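Local coordinates for protein ftsY (Mycoplasma mycoides, PDB 1ZU4) that is the signal recognition particle receptor FtsY, a member of the SRP54-type GTPase family represented here by its NG domain, at residues L233-T238 / I259-M264. Numbering follows the deposited sequence.
Sequences LVIDAT and IILTKM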
ATOM      1  N   LEU A 233      -2.513  -5.939  -2.787  1.00 14.53           N
ATOM      2  CA  LEU A 233      -3.775  -5.197  -2.795  1.00 14.54           C
ATOM      3  C   LEU A 233      -3.612  -3.662  -2.788  1.00 13.98           C
ATOM      4  O   LEU A 233      -2.870  -3.111  -1.989  1.00 16.05           O
ATOM      5  CB  LEU A 233      -4.595  -5.667  -1.575  1.00 14.96           C
ATOM      6  CG  LEU A 233      -6.008  -5.097  -1.359  1.00 16.13           C
ATOM      7  CD1 LEU A 233      -6.831  -5.461  -2.539  1.00 17.24           C
ATOM      8  CD2 LEU A 233      -6.644  -5.625  -0.027  1.00 19.95           C
ATOM      9  N   VAL A 234      -4.331  -2.948  -3.647  1.00 15.12           N
ATOM     10  CA  VAL A 234      -4.190  -1.501  -3.743  1.00 14.06           C
ATOM     11  C   VAL A 234      -5.279  -0.870  -2.891  1.00 14.80           C
ATOM     12  O   VAL A 234      -6.463  -1.178  -3.008  1.00 14.69           O
ATOM     13  CB  VAL A 234      -4.245  -0.968  -5.209  1.00 15.42           C
ATOM     14  CG1 VAL A 234      -4.212   0.559  -5.242  1.00 14.05           C
ATOM     15  CG2 VAL A 234      -3.064  -1.482  -6.023  1.00 18.00           C
ATOM     16  N   ILE A 235      -4.866  -0.004  -1.997  1.00 14.99           N
ATOM     17  CA  ILE A 235      -5.840   0.768  -1.276  1.00 16.65           C
ATOM     18  C   ILE A 235      -5.549   2.196  -1.600  1.00 16.18           C
ATOM     19  O   ILE A 235      -4.425   2.647  -1.389  1.00 17.18           O
ATOM     20  CB  ILE A 235      -5.705   0.563   0.257  1.00 16.15           C
ATOM     21  CG1 ILE A 235      -5.949  -0.914   0.615  1.00 16.32           C
ATOM     22  CG2 ILE A 235      -6.685   1.467   0.959  1.00 18.54           C
ATOM     23  CD1 ILE A 235      -5.712  -1.246   2.089  1.00 17.43           C
ATOM     24  N   ASP A 236      -6.566   2.896  -2.069  1.00 15.54           N
ATOM     25  CA  ASP A 236      -6.600   4.376  -2.185  1.00 16.55           C
ATOM     26  C   ASP A 236      -6.772   5.140  -0.856  1.00 17.50           C
ATOM     27  O   ASP A 236      -7.899   5.222  -0.282  1.00 16.80           O
ATOM     28  CB  ASP A 236      -7.764   4.753  -3.137  1.00 16.55           C
ATOM     29  CG  ASP A 236      -7.778   6.211  -3.540  1.00 17.93           C
ATOM     30  OD1 ASP A 236      -7.197   7.105  -2.869  1.00 20.42           O
ATOM     31  OD2 ASP A 236      -8.413   6.485  -4.577  1.00 22.42           O
ATOM     32  N   ALA A 237      -5.683   5.760  -0.386  1.00 17.30           N
ATOM     33  CA  ALA A 237      -5.727   6.472   0.902  1.00 18.06           C
ATOM     34  C   ALA A 237      -6.797   7.588   0.988  1.00 19.43           C
ATOM     35  O   ALA A 237      -7.319   7.895   2.096  1.00 19.82           O
ATOM     36  CB  ALA A 237      -4.362   7.011   1.279  1.00 16.83           C
ATOM     37  N   THR A 238      -7.118   8.210  -0.144  1.00 20.46           N
ATOM     38  CA  THR A 238      -8.138   9.267  -0.118  1.00 21.56           C
ATOM     39  C   THR A 238      -9.524   8.758   0.284  1.00 22.81           C
ATOM     40  O   THR A 238     -10.411   9.571   0.541  1.00 23.30           O
ATOM     41  CB  THR A 238      -8.232  10.081  -1.439  1.00 21.50           C
ATOM     42  OG1 THR A 238      -8.830   9.274  -2.453  1.00 21.31           O
ATOM     43  CG2 THR A 238      -6.842  10.506  -1.902  1.00 22.41           C
ATOM     44  N   ILE A 259       0.170  -4.740   0.891  1.00 12.06           N
ATOM     45  CA  ILE A 259      -0.649  -3.595   0.461  1.00 13.39           C
ATOM     46  C   ILE A 259       0.225  -2.517  -0.234  1.00 13.61           C
ATOM     47  O   ILE A 259       1.353  -2.232   0.179  1.00 12.19           O
ATOM     48  CB  ILE A 259      -1.383  -2.930   1.679  1.00 14.20           C
ATOM     49  CG1 ILE A 259      -2.311  -3.906   2.460  1.00 17.04           C
ATOM     50  CG2 ILE A 259      -2.190  -1.672   1.291  1.00 13.60           C
ATOM     51  CD1 ILE A 259      -3.314  -4.608   1.654  1.00 18.66           C
ATOM     52  N   ILE A 260      -0.354  -1.893  -1.249  1.00 14.50           N
ATOM     53  CA  ILE A 260       0.161  -0.711  -1.896  1.00 13.88           C
ATOM     54  C   ILE A 260      -0.842   0.399  -1.567  1.00 15.16           C
ATOM     55  O   ILE A 260      -1.950   0.344  -2.022  1.00 17.13           O
ATOM     56  CB  ILE A 260       0.216  -0.876  -3.433  1.00 14.33           C
ATOM     57  CG1 ILE A 260       1.107  -2.103  -3.838  1.00 13.63           C
ATOM     58  CG2 ILE A 260       0.743   0.376  -4.089  1.00 13.10           C
ATOM     59  CD1 ILE A 260       1.215  -2.235  -5.369  1.00 12.98           C
ATOM     60  N   LEU A 261      -0.420   1.381  -0.783  1.00 14.33           N
ATOM     61  CA  LEU A 261      -1.227   2.508  -0.320  1.00 14.60           C
ATOM     62  C   LEU A 261      -0.955   3.680  -1.267  1.00 14.42           C
ATOM     63  O   LEU A 261       0.117   4.208  -1.265  1.00 13.38           O
ATOM     64  CB  LEU A 261      -0.776   2.899   1.106  1.00 14.35           C
ATOM     65  CG  LEU A 261      -1.610   4.023   1.756  1.00 15.97           C
ATOM     66  CD1 LEU A 261      -3.102   3.663   1.853  1.00 14.17           C
ATOM     67  CD2 LEU A 261      -1.045   4.429   3.116  1.00 15.80           C
ATOM     68  N   THR A 262      -1.937   4.059  -2.074  1.00 16.08           N
ATOM     69  CA  THR A 262      -1.770   5.090  -3.082  1.00 17.43           C
ATOM     70  C   THR A 262      -2.399   6.366  -2.638  1.00 18.15           C
ATOM     71  O   THR A 262      -3.213   6.381  -1.681  1.00 19.24           O
ATOM     72  CB  THR A 262      -2.449   4.692  -4.405  1.00 16.85           C
ATOM     73  OG1 THR A 262      -3.851   4.488  -4.172  1.00 19.49           O
ATOM     74  CG2 THR A 262      -1.828   3.416  -4.962  1.00 18.44           C
ATOM     75  N   LYS A 263      -2.010   7.450  -3.324  1.00 19.91           N
ATOM     76  CA  LYS A 263      -2.636   8.765  -3.150  1.00 21.42           C
ATOM     77  C   LYS A 263      -2.488   9.346  -1.789  1.00 21.78           C
ATOM     78  O   LYS A 263      -3.291  10.185  -1.389  1.00 22.68           O
ATOM     79  CB  LYS A 263      -4.115   8.752  -3.586  1.00 20.22           C
ATOM     80  CG  LYS A 263      -4.225   8.659  -5.106  1.00 24.78           C
ATOM     81  CD  LYS A 263      -5.649   8.554  -5.610  1.00 27.79           C
ATOM     82  CE  LYS A 263      -5.652   7.885  -6.972  1.00 32.39           C
ATOM     83  NZ  LYS A 263      -4.710   8.603  -7.948  1.00 34.93           N
ATOM     84  N   MET A 264      -1.436   8.949  -1.077  1.00 22.96           N
ATOM     85  CA  MET A 264      -1.202   9.518   0.239  1.00 23.46           C
ATOM     86  C   MET A 264      -1.163  11.037   0.185  1.00 24.00           C
ATOM     87  O   MET A 264      -1.715  11.697   1.050  1.00 23.55           O
ATOM     88  CB  MET A 264       0.084   8.975   0.856  1.00 24.04           C
ATOM     89  CG  MET A 264       0.109   9.104   2.396  1.00 23.60           C
ATOM     90  SD  MET A 264      -1.349   8.486   3.310  1.00 22.21           S
ATOM     91  CE  MET A 264      -1.379   9.625   4.704  1.00 20.42           C
TER
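L233 to D236 pair in parallel register with I259 to T262, as neighbouring strands in the central sheet of the P-loop GTPase fold. Helix 241-250 connects them in a beta-alpha-beta crossover. Four backbone bonds zip the pair: I260 N to L233 O, I235 N to I260 O, T262 N to I235 O and A237 N to T262 O.

On one face, L233 and I259 lie side by side. I259 brings its CD1 round to L233 CB (3.6 Å), with chi2 at -54°. I259 CG2, anti to the backbone N, is the bump that meets I235 CD1, also at 3.6 Å. Further along, A237 CB sits in a corner formed by L261 CD1 (3.6 Å) and M264 SD (3.9 Å), with T262 O at 3.2 Å. A247 of helix 241-250 touches L233 and I235 on this face.

On the other face, V234 CG1 meets T262 CG2 at 3.7 Å, the two side chains crossing at about a right angle. S121 of helix 118-131 touches V234, I260 and T262. At the strand ends, K263 CD comes obliquely against the oxygen side of the D236 carboxylate, 3.5 Å from OD1 and close to OD2, while its NZ stays out of contact with it. T238 CG2 packs on K263 CB. D236 OD1 closes an Asx turn with T238 N and also accepts from T238 OG1 at 2.7 Å, both donors reaching it from the same face of the carboxylate.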